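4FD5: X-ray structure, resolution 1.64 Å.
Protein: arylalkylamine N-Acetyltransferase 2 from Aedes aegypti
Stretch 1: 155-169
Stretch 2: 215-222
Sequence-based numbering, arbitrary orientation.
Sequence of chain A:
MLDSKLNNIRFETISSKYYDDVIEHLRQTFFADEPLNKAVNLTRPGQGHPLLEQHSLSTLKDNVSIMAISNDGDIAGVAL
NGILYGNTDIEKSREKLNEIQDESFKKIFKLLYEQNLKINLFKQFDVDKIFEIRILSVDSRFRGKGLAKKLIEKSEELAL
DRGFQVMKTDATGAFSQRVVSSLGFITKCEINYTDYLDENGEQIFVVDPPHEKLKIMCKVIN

Stretch 1 (155-169) SEELALDRGFQVMKT
Stretch 2, residues 215-222: KIMCKVIN

Stretch 1 runs from a helix (155-161) through a turn into strand 166-169, which pairs with strand 215-220 at 163° between N-to-C directions, hence antiparallel. On the helix, E156 (chi1 t, chi2 t) points toward stretch 2, and its OE1 lies 2.8 Å from NZ of K219, a salt bridge reached because the lysine is extended, all four chi angles t. A water donates to E156 OE2 (2.8 Å) and I221 O (3.1 Å). A159 CB and L160 CD2 (chi1 m, chi2 t) approach I221 CD1 at 3.7 and 3.8 Å; I221 (chi1 p, chi2 t) thus packs on A159 and L160. G163, at phi/psi 91/13, ends the helix in a Schellman motif, with F164 N bonding A159 O (3.0 Å) and G163 N bonding L160 O (3.1 Å). A second water joins F164 O and N222 ND2, 2.7 Å from each. I221 N donates to Q165 O (2.8 Å, 168°). V166 faces V220 in a non-hydrogen-bonded pair, CA-CA 4.6 Å. M167 N donates to K219 O and K219 N to M167 O, both 2.9 Å, while M167 SD sits 3.8 Å from I221 CG2. K168 opposes C218 (CA-CA 4.3 Å), without such bonds; T169 N to M217 O and M217 N to T169 O repeat the reciprocal 2.9 Å pair. Side chains of V166, K168, C218 and V220 share one sheet face; M167, T169, M217 and K219 the other.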

# COMPACT_ATOMS: atom_id res chain seq x y z
N SER A 155 -1.59 9.31 9.50
CA SER A 155 -2.57 8.96 8.48
C SER A 155 -3.96 8.84 9.10
O SER A 155 -4.92 9.32 8.53
CB SER A 155 -2.19 7.66 7.76
OG SER A 155 -1.02 7.86 6.98
N GLU A 156 -4.06 8.20 10.26
CA GLU A 156 -5.35 8.09 10.93
C GLU A 156 -5.86 9.45 11.37
O GLU A 156 -7.05 9.73 11.24
CB GLU A 156 -5.29 7.14 12.12
CG GLU A 156 -6.63 7.02 12.82
CD GLU A 156 -6.65 5.99 13.92
OE1 GLU A 156 -5.87 5.02 13.84
OE2 GLU A 156 -7.46 6.16 14.87
N GLU A 157 -4.96 10.29 11.90
CA GLU A 157 -5.34 11.66 12.28
C GLU A 157 -5.94 12.42 11.09
O GLU A 157 -7.00 13.05 11.22
CB GLU A 157 -4.14 12.41 12.85
CG GLU A 157 -3.65 11.87 14.19
CD GLU A 157 -2.40 12.58 14.70
OE1 GLU A 157 -1.93 13.52 14.03
OE2 GLU A 157 -1.87 12.18 15.76
N LEU A 158 -5.29 12.33 9.93
CA LEU A 158 -5.81 13.00 8.73
C LEU A 158 -7.13 12.38 8.28
O LEU A 158 -8.06 13.10 7.93
CB LEU A 158 -4.78 12.94 7.60
CG LEU A 158 -5.22 13.65 6.32
CD1 LEU A 158 -5.56 15.11 6.58
CD2 LEU A 158 -4.14 13.51 5.24
N ALA A 159 -7.22 11.06 8.28
CA ALA A 159 -8.45 10.37 7.90
C ALA A 159 -9.62 10.87 8.75
O ALA A 159 -10.68 11.17 8.22
CB ALA A 159 -8.29 8.85 8.05
N LEU A 160 -9.41 10.95 10.06
CA LEU A 160 -10.45 11.39 10.98
C LEU A 160 -10.84 12.84 10.69
O LEU A 160 -12.02 13.20 10.66
CB LEU A 160 -9.99 11.26 12.43
CG LEU A 160 -10.12 9.92 13.12
CD1 LEU A 160 -9.46 9.94 14.51
CD2 LEU A 160 -11.58 9.50 13.21
N ASP A 161 -9.83 13.68 10.48
CA ASP A 161 -10.08 15.08 10.15
C ASP A 161 -10.91 15.25 8.87
O ASP A 161 -11.73 16.18 8.78
CB ASP A 161 -8.76 15.84 10.05
CG ASP A 161 -8.95 17.33 10.15
OD1 ASP A 161 -9.36 17.81 11.23
OD2 ASP A 161 -8.68 18.02 9.15
N ARG A 162 -10.71 14.36 7.90
CA ARG A 162 -11.41 14.38 6.61
C ARG A 162 -12.77 13.66 6.63
O ARG A 162 -13.42 13.53 5.59
CB ARG A 162 -10.54 13.75 5.52
CG ARG A 162 -9.28 14.51 5.16
CD ARG A 162 -9.56 15.75 4.31
NE ARG A 162 -8.29 16.43 4.03
CZ ARG A 162 -7.52 16.17 2.97
NH1 ARG A 162 -7.91 15.28 2.07
NH2 ARG A 162 -6.38 16.81 2.80
N GLY A 163 -13.16 13.15 7.79
CA GLY A 163 -14.48 12.58 7.96
C GLY A 163 -14.59 11.08 7.70
O GLY A 163 -15.69 10.56 7.58
N PHE A 164 -13.46 10.39 7.59
CA PHE A 164 -13.51 8.94 7.39
C PHE A 164 -13.80 8.19 8.68
O PHE A 164 -13.44 8.63 9.77
CB PHE A 164 -12.20 8.43 6.78
CG PHE A 164 -11.99 8.86 5.36
CD1 PHE A 164 -11.47 10.11 5.07
CD2 PHE A 164 -12.32 8.02 4.32
CE1 PHE A 164 -11.27 10.50 3.76
CE2 PHE A 164 -12.12 8.40 3.01
CZ PHE A 164 -11.59 9.65 2.73
N GLN A 165 -14.45 7.03 8.53
CA GLN A 165 -14.77 6.17 9.66
C GLN A 165 -14.06 4.83 9.58
O GLN A 165 -13.98 4.11 10.57
CB GLN A 165 -16.27 5.93 9.72
CG GLN A 165 -17.09 7.19 9.90
CD GLN A 165 -18.56 6.89 9.90
OE1 GLN A 165 -19.17 6.73 10.96
NE2 GLN A 165 -19.15 6.80 8.72
N VAL A 166 -13.58 4.49 8.39
CA VAL A 166 -12.92 3.20 8.20
C VAL A 166 -11.63 3.34 7.41
O VAL A 166 -11.57 4.03 6.39
CB VAL A 166 -13.85 2.19 7.51
CG1 VAL A 166 -13.10 0.90 7.19
CG2 VAL A 166 -15.07 1.90 8.38
N MET A 167 -10.58 2.67 7.90
CA MET A 167 -9.33 2.58 7.16
C MET A 167 -9.06 1.14 6.77
O MET A 167 -9.49 0.22 7.47
CB MET A 167 -8.16 3.08 8.00
CG MET A 167 -8.29 4.51 8.53
SD MET A 167 -6.89 4.97 9.58
CE MET A 167 -5.66 5.42 8.35
N LYS A 168 -8.32 0.95 5.68
CA LYS A 168 -8.10 -0.38 5.12
C LYS A 168 -6.69 -0.44 4.58
O LYS A 168 -6.18 0.56 4.09
CB LYS A 168 -9.10 -0.60 3.97
CG LYS A 168 -8.87 -1.83 3.09
CD LYS A 168 -9.87 -1.83 1.93
CE LYS A 168 -9.82 -3.11 1.10
NZ LYS A 168 -8.68 -3.12 0.15
N THR A 169 -6.04 -1.61 4.66
CA THR A 169 -4.78 -1.79 3.96
C THR A 169 -4.65 -3.23 3.47
O THR A 169 -5.05 -4.16 4.17
CB THR A 169 -3.56 -1.38 4.84
OG1 THR A 169 -2.37 -1.33 4.04
CG2 THR A 169 -3.35 -2.39 5.97
N LYS A 215 -2.49 -10.02 3.87
CA LYS A 215 -3.61 -9.81 4.79
C LYS A 215 -4.33 -8.54 4.41
O LYS A 215 -3.71 -7.49 4.31
CB LYS A 215 -3.13 -9.70 6.24
CG LYS A 215 -2.38 -10.92 6.76
CD LYS A 215 -2.07 -10.77 8.25
CE LYS A 215 -1.33 -12.01 8.77
NZ LYS A 215 -1.16 -11.94 10.25
N ILE A 216 -5.64 -8.63 4.17
CA ILE A 216 -6.48 -7.44 4.06
C ILE A 216 -6.99 -7.10 5.46
O ILE A 216 -7.69 -7.92 6.10
CB ILE A 216 -7.64 -7.61 3.08
CG1 ILE A 216 -7.10 -7.87 1.68
CG2 ILE A 216 -8.54 -6.38 3.10
CD1 ILE A 216 -8.19 -8.10 0.65
N MET A 217 -6.63 -5.90 5.90
CA MET A 217 -6.78 -5.50 7.29
C MET A 217 -7.53 -4.19 7.36
O MET A 217 -7.42 -3.36 6.46
CB MET A 217 -5.40 -5.34 7.95
CG MET A 217 -4.52 -6.58 7.81
SD MET A 217 -2.88 -6.43 8.54
CE MET A 217 -3.27 -6.67 10.28
N CYS A 218 -8.29 -3.99 8.43
CA CYS A 218 -9.04 -2.75 8.55
C CYS A 218 -9.23 -2.27 9.99
O CYS A 218 -9.03 -3.01 10.94
CB CYS A 218 -10.39 -2.87 7.85
SG CYS A 218 -11.53 -3.95 8.71
N LYS A 219 -9.59 -1.00 10.12
CA LYS A 219 -9.80 -0.42 11.44
C LYS A 219 -10.96 0.55 11.37
O LYS A 219 -11.02 1.40 10.48
CB LYS A 219 -8.54 0.33 11.89
CG LYS A 219 -8.62 0.87 13.30
CD LYS A 219 -7.39 1.67 13.69
CE LYS A 219 -7.54 2.11 15.15
NZ LYS A 219 -6.43 2.97 15.62
N VAL A 220 -11.90 0.42 12.30
CA VAL A 220 -12.93 1.43 12.47
C VAL A 220 -12.36 2.54 13.34
O VAL A 220 -11.90 2.28 14.47
CB VAL A 220 -14.21 0.87 13.12
CG1 VAL A 220 -15.20 2.03 13.37
CG2 VAL A 220 -14.82 -0.18 12.23
N ILE A 221 -12.36 3.77 12.83
CA ILE A 221 -11.68 4.87 13.52
C ILE A 221 -12.64 5.91 14.11
O ILE A 221 -12.26 6.66 15.01
CB ILE A 221 -10.64 5.56 12.61
CG1 ILE A 221 -11.29 6.12 11.35
CG2 ILE A 221 -9.50 4.59 12.27
CD1 ILE A 221 -10.36 7.06 10.55
N ASN A 222 -13.86 5.95 13.61
CA ASN A 222 -14.90 6.80 14.19
C ASN A 222 -16.26 6.12 14.15
O ASN A 222 -16.52 5.29 13.27
CB ASN A 222 -14.98 8.15 13.46
CG ASN A 222 -15.79 9.18 14.23
OD1 ASN A 222 -15.83 9.16 15.46
ND2 ASN A 222 -16.45 10.08 13.50
O HOH W 1 -9.71 5.65 16.37
O HOH W 2 -15.04 10.32 11.18